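Local coordinates for protein Pcdhgb2 (Mus musculus, PDB 5SZR) that is a clustered protocadherin, probably a calcium-dependent cell-adhesion protein that may help to establish specific neuronal connections in the brain, at residues L330-R343 and S418-S430. Numbering follows the deposited sequence.
Sequences LEPDGSALFDMVPR and SATATLHLIFADS. With MAN (alpha-D-mannopyranose), chain B; MAN (alpha-D-mannopyranose), chain V; MAN (alpha-D-mannopyranose), chain U.
Ser335 lies beside Thr422, and the edge of the His424 ring comes up beside Ser335. The His424 CB sits 3.6 Å from Ala336 O and near Leu337 CD1. CG lies anti to the carbonyl carbon (chi1 -58°), which swings the ring back toward Ser335. CD2 and NE2 then meet Ser335 CB, NE2 at 3.4 Å. NE2 and CE1 turn toward O6 of the mannose O-linked to Thr422 OG1, 3.6 Å from NE2. Thr422 CG2 lies over one ring face, toward its rim. The mannose O6 donates to Asp333 OD2 at 2.8 Å. Asp333 OD1 takes the Ser335 hydroxyl on its syn side at 2.6 Å. With an alanine in place of His424, Ser335 CB and mannose O6 would probably lose the ring beside them. His424 N gives to Ala336 O and Phe338 N to His424 O. On the other face, Phe338 CD2 packs 3.7 Å from Leu425 CD2; Leu425 also touches Val351 and Phe338 touches Thr352, both of the opposite sheet. A beta bulge follows before Ala428 N reaches Val341 O. This parallel edge pairing of the chain's last cadherin beta-sandwich has an apolar inner face, and an outer face carrying the mannose and its polar partners beside a Leu337-Ile426 apolar contact.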
loop_
_atom_site.group_PDB
_atom_site.type_symbol
_atom_site.label_atom_id
_atom_site.label_comp_id
_atom_site.label_asym_id
_atom_site.label_seq_id
_atom_site.Cartn_x
_atom_site.Cartn_y
_atom_site.Cartn_z
ATOM N N LEU A 330 48.632 -25.719 44.733
ATOM C CA LEU A 330 49.928 -25.261 44.260
ATOM C C LEU A 330 50.564 -24.319 45.273
ATOM O O LEU A 330 49.877 -23.576 45.978
ATOM C CB LEU A 330 49.806 -24.556 42.907
ATOM C CG LEU A 330 49.205 -25.355 41.750
ATOM C CD1 LEU A 330 49.210 -24.528 40.467
ATOM C CD2 LEU A 330 49.939 -26.670 41.546
ATOM N N GLU A 331 51.890 -24.365 45.341
ATOM C CA GLU A 331 52.641 -23.421 46.146
ATOM C C GLU A 331 52.644 -22.068 45.442
ATOM O O GLU A 331 52.213 -21.960 44.290
ATOM C CB GLU A 331 54.059 -23.942 46.378
ATOM C CG GLU A 331 54.137 -25.164 47.277
ATOM C CD GLU A 331 53.619 -24.892 48.675
ATOM O OE1 GLU A 331 53.197 -25.855 49.349
ATOM O OE2 GLU A 331 53.634 -23.718 49.103
ATOM N N PRO A 332 53.095 -21.003 46.116
ATOM C CA PRO A 332 53.192 -19.703 45.431
ATOM C C PRO A 332 53.984 -19.750 44.135
ATOM O O PRO A 332 53.679 -18.988 43.209
ATOM C CB PRO A 332 53.869 -18.814 46.481
ATOM C CG PRO A 332 53.408 -19.375 47.771
ATOM C CD PRO A 332 53.346 -20.868 47.565
ATOM N N ASP A 333 54.981 -20.629 44.031
ATOM C CA ASP A 333 55.735 -20.781 42.794
ATOM C C ASP A 333 55.027 -21.662 41.772
ATOM O O ASP A 333 55.611 -21.949 40.720
ATOM C CB ASP A 333 57.129 -21.346 43.087
ATOM C CG ASP A 333 57.094 -22.801 43.512
ATOM O OD1 ASP A 333 56.050 -23.250 44.030
ATOM O OD2 ASP A 333 58.115 -23.497 43.332
ATOM N N GLY A 334 53.802 -22.102 42.055
ATOM C CA GLY A 334 53.059 -22.922 41.119
ATOM C C GLY A 334 53.481 -24.373 41.059
ATOM O O GLY A 334 53.298 -25.021 40.022
ATOM N N SER A 335 54.036 -24.909 42.146
ATOM C CA SER A 335 54.545 -26.270 42.169
ATOM C C SER A 335 53.809 -27.102 43.212
ATOM O O SER A 335 53.238 -26.574 44.170
ATOM C CB SER A 335 56.055 -26.299 42.450
ATOM O OG SER A 335 56.346 -25.850 43.765
ATOM N N ALA A 336 53.828 -28.418 43.007
ATOM C CA ALA A 336 53.266 -29.377 43.949
ATOM C C ALA A 336 54.212 -30.562 44.073
ATOM O O ALA A 336 54.881 -30.944 43.108
ATOM C CB ALA A 336 51.870 -29.853 43.517
ATOM N N LEU A 337 54.264 -31.147 45.264
ATOM C CA LEU A 337 55.247 -32.173 45.586
ATOM C C LEU A 337 54.563 -33.512 45.827
ATOM O O LEU A 337 53.641 -33.608 46.642
ATOM C CB LEU A 337 56.066 -31.772 46.814
ATOM C CG LEU A 337 57.072 -32.803 47.336
ATOM C CD1 LEU A 337 57.999 -33.258 46.224
ATOM C CD2 LEU A 337 57.865 -32.228 48.494
ATOM N N PHE A 338 55.030 -34.543 45.125
ATOM C CA PHE A 338 54.571 -35.918 45.314
ATOM C C PHE A 338 55.822 -36.782 45.450
ATOM O O PHE A 338 56.438 -37.147 44.445
ATOM C CB PHE A 338 53.696 -36.376 44.149
ATOM C CG PHE A 338 52.517 -35.479 43.887
ATOM C CD1 PHE A 338 51.297 -35.723 44.495
ATOM C CD2 PHE A 338 52.632 -34.393 43.036
ATOM C CE1 PHE A 338 50.215 -34.901 44.261
ATOM C CE2 PHE A 338 51.552 -33.564 42.796
ATOM C CZ PHE A 338 50.341 -33.819 43.410
ATOM N N ASP A 339 56.200 -37.111 46.687
ATOM C CA ASP A 339 57.490 -37.738 46.954
ATOM C C ASP A 339 57.388 -39.187 47.421
ATOM O O ASP A 339 58.409 -39.777 47.787
ATOM C CB ASP A 339 58.278 -36.914 47.978
ATOM C CG ASP A 339 57.533 -36.721 49.293
ATOM O OD1 ASP A 339 57.949 -35.844 50.080
ATOM O OD2 ASP A 339 56.540 -37.434 49.546
ATOM N N MET A 340 56.198 -39.783 47.421
ATOM C CA MET A 340 56.038 -41.149 47.905
ATOM C C MET A 340 55.785 -42.146 46.776
ATOM O O MET A 340 55.203 -43.210 47.013
ATOM C CB MET A 340 54.912 -41.218 48.936
ATOM C CG MET A 340 55.217 -40.524 50.260
ATOM S SD MET A 340 56.200 -41.510 51.416
ATOM C CE MET A 340 57.877 -41.080 50.951
ATOM N N VAL A 341 56.228 -41.840 45.560
ATOM C CA VAL A 341 55.995 -42.716 44.413
ATOM C C VAL A 341 56.882 -43.949 44.531
ATOM O O VAL A 341 58.115 -43.829 44.551
ATOM C CB VAL A 341 56.239 -41.980 43.086
ATOM C CG1 VAL A 341 55.738 -42.822 41.920
ATOM C CG2 VAL A 341 55.550 -40.623 43.098
ATOM N N PRO A 342 56.306 -45.146 44.611
ATOM C CA PRO A 342 57.134 -46.349 44.767
ATOM C C PRO A 342 57.850 -46.695 43.471
ATOM O O PRO A 342 57.310 -46.526 42.375
ATOM C CB PRO A 342 56.115 -47.427 45.151
ATOM C CG PRO A 342 54.835 -46.967 44.469
ATOM C CD PRO A 342 54.867 -45.460 44.518
ATOM N N ARG A 343 59.082 -47.187 43.605
ATOM C CA ARG A 343 59.872 -47.510 42.422
ATOM C C ARG A 343 59.346 -48.751 41.717
ATOM O O ARG A 343 59.445 -48.853 40.488
ATOM C CB ARG A 343 61.342 -47.694 42.803
ATOM C CG ARG A 343 62.064 -46.392 43.095
ATOM C CD ARG A 343 63.546 -46.618 43.353
ATOM N NE ARG A 343 64.360 -45.604 42.691
ATOM C CZ ARG A 343 64.998 -45.797 41.540
ATOM N NH1 ARG A 343 64.925 -46.972 40.927
ATOM N NH2 ARG A 343 65.713 -44.816 41.004
ATOM N N SER A 418 45.061 -20.650 29.139
ATOM C CA SER A 418 45.634 -21.807 29.810
ATOM C C SER A 418 46.027 -21.470 31.241
ATOM O O SER A 418 46.123 -20.303 31.632
ATOM C CB SER A 418 46.859 -22.334 29.061
ATOM O OG SER A 418 47.932 -21.419 29.183
ATOM N N ALA A 419 46.247 -22.527 32.018
ATOM C CA ALA A 419 46.880 -22.459 33.324
ATOM C C ALA A 419 47.983 -23.508 33.370
ATOM O O ALA A 419 47.943 -24.498 32.634
ATOM C CB ALA A 419 45.877 -22.688 34.463
ATOM N N THR A 420 48.975 -23.281 34.229
ATOM C CA THR A 420 50.132 -24.158 34.317
ATOM C C THR A 420 50.349 -24.600 35.758
ATOM O O THR A 420 49.897 -23.952 36.705
ATOM C CB THR A 420 51.397 -23.471 33.784
ATOM O OG1 THR A 420 51.594 -22.228 34.469
ATOM C CG2 THR A 420 51.273 -23.209 32.292
ATOM N N ALA A 421 51.049 -25.724 35.910
ATOM C CA ALA A 421 51.443 -26.224 37.220
ATOM C C ALA A 421 52.711 -27.056 37.075
ATOM O O ALA A 421 52.868 -27.795 36.098
ATOM C CB ALA A 421 50.332 -27.058 37.866
ATOM N N THR A 422 53.613 -26.928 38.045
ATOM C CA THR A 422 54.830 -27.730 38.088
ATOM C C THR A 422 54.647 -28.868 39.081
ATOM O O THR A 422 54.304 -28.637 40.245
ATOM C CB THR A 422 56.045 -26.891 38.481
ATOM O OG1 THR A 422 56.281 -25.887 37.491
ATOM C CG2 THR A 422 57.273 -27.775 38.583
ATOM N N LEU A 423 54.871 -30.089 38.621
ATOM C CA LEU A 423 54.674 -31.285 39.428
ATOM C C LEU A 423 56.036 -31.900 39.697
ATOM O O LEU A 423 56.666 -32.439 38.782
ATOM C CB LEU A 423 53.765 -32.285 38.718
ATOM C CG LEU A 423 52.394 -31.820 38.240
ATOM C CD1 LEU A 423 51.696 -32.981 37.558
ATOM C CD2 LEU A 423 51.571 -31.302 39.403
ATOM N N HIS A 424 56.489 -31.809 40.945
ATOM C CA HIS A 424 57.699 -32.487 41.390
ATOM C C HIS A 424 57.315 -33.906 41.794
ATOM O O HIS A 424 56.620 -34.108 42.794
ATOM C CB HIS A 424 58.351 -31.742 42.552
ATOM C CG HIS A 424 58.709 -30.323 42.237
ATOM N ND1 HIS A 424 59.685 -29.986 41.324
ATOM C CD2 HIS A 424 58.232 -29.154 42.728
ATOM C CE1 HIS A 424 59.789 -28.671 41.258
ATOM N NE2 HIS A 424 58.920 -28.142 42.100
ATOM N N LEU A 425 57.753 -34.883 41.010
ATOM C CA LEU A 425 57.488 -36.291 41.279
ATOM C C LEU A 425 58.793 -36.947 41.714
ATOM O O LEU A 425 59.765 -36.973 40.952
ATOM C CB LEU A 425 56.903 -36.977 40.045
ATOM C CG LEU A 425 55.837 -36.156 39.316
ATOM C CD1 LEU A 425 55.326 -36.885 38.083
ATOM C CD2 LEU A 425 54.685 -35.803 40.247
ATOM N N ILE A 426 58.818 -37.463 42.939
ATOM C CA ILE A 426 60.036 -37.979 43.554
ATOM C C ILE A 426 59.803 -39.430 43.943
ATOM O O ILE A 426 58.934 -39.721 44.775
ATOM C CB ILE A 426 60.448 -37.145 44.775
ATOM C CG1 ILE A 426 60.593 -35.675 44.381
ATOM C CG2 ILE A 426 61.740 -37.682 45.381
ATOM C CD1 ILE A 426 61.095 -34.808 45.501
ATOM N N PHE A 427 60.577 -40.334 43.350
ATOM C CA PHE A 427 60.455 -41.751 43.654
ATOM C C PHE A 427 61.063 -42.068 45.010
ATOM O O PHE A 427 62.149 -41.590 45.351
ATOM C CB PHE A 427 61.131 -42.594 42.575
ATOM C CG PHE A 427 60.349 -42.679 41.300
ATOM C CD1 PHE A 427 59.257 -43.525 41.198
ATOM C CD2 PHE A 427 60.705 -41.917 40.201
ATOM C CE1 PHE A 427 58.535 -43.605 40.022
ATOM C CE2 PHE A 427 59.990 -41.997 39.028
ATOM C CZ PHE A 427 58.904 -42.842 38.940
ATOM N N ALA A 428 60.358 -42.886 45.782
ATOM C CA ALA A 428 60.843 -43.318 47.083
ATOM C C ALA A 428 61.659 -44.591 46.927
ATOM O O ALA A 428 61.245 -45.522 46.224
ATOM C CB ALA A 428 59.683 -43.550 48.052
ATOM N N ASP A 429 62.818 -44.624 47.575
ATOM C CA ASP A 429 63.585 -45.852 47.651
ATOM C C ASP A 429 62.896 -46.831 48.596
ATOM O O ASP A 429 62.260 -46.437 49.578
ATOM C CB ASP A 429 65.008 -45.559 48.125
ATOM C CG ASP A 429 65.984 -46.653 47.745
ATOM O OD1 ASP A 429 65.781 -47.276 46.680
ATOM O OD2 ASP A 429 66.949 -46.890 48.509
ATOM N N SER A 430 63.009 -48.115 48.279
ATOM C CA SER A 430 62.451 -49.162 49.132
ATOM C C SER A 430 63.364 -49.434 50.325
ATOM O O SER A 430 62.896 -49.730 51.424
ATOM C CB SER A 430 62.233 -50.448 48.332
ATOM O OG SER A 430 61.680 -51.468 49.147
HETATM C C1 MAN B . 56.095 -24.593 38.095
HETATM C C2 MAN B . 56.190 -23.596 36.939
HETATM C C3 MAN B . 57.644 -23.512 36.465
HETATM C C4 MAN B . 58.582 -23.151 37.628
HETATM C C5 MAN B . 58.421 -24.148 38.791
HETATM C C6 MAN B . 59.169 -23.697 40.043
HETATM O O2 MAN B . 55.830 -22.276 37.371
HETATM O O3 MAN B . 57.813 -22.587 35.391
HETATM O O4 MAN B . 59.927 -23.177 37.181
HETATM O O5 MAN B . 57.007 -24.300 39.149
HETATM O O6 MAN B . 59.050 -24.707 41.043
HETATM C C1 MAN V . 52.803 -22.292 35.255
HETATM C C2 MAN V . 52.532 -21.178 36.278
HETATM C C3 MAN V . 52.561 -19.816 35.584
HETATM C C4 MAN V . 53.851 -19.641 34.775
HETATM C C5 MAN V . 54.009 -20.803 33.783
HETATM C C6 MAN V . 55.324 -20.752 33.037
HETATM O O2 MAN V . 53.565 -21.126 37.266
HETATM O O3 MAN V . 52.425 -18.749 36.514
HETATM O O4 MAN V . 53.799 -18.423 34.054
HETATM O O5 MAN V . 53.969 -22.058 34.500
HETATM O O6 MAN V . 56.371 -20.666 34.005
HETATM C C1 MAN U . 49.076 -21.947 28.493
HETATM C C2 MAN U . 50.165 -21.022 29.049
HETATM C C3 MAN U . 49.918 -19.599 28.546
HETATM C C4 MAN U . 49.873 -19.588 27.021
HETATM C C5 MAN U . 48.734 -20.510 26.563
HETATM C C6 MAN U . 48.621 -20.627 25.057
HETATM O O2 MAN U . 51.452 -21.400 28.534
HETATM O O3 MAN U . 50.890 -18.679 29.019
HETATM O O4 MAN U . 49.650 -18.265 26.541
HETATM O O5 MAN U . 48.961 -21.850 27.089
HETATM O O6 MAN U . 47.916 -21.831 24.769
#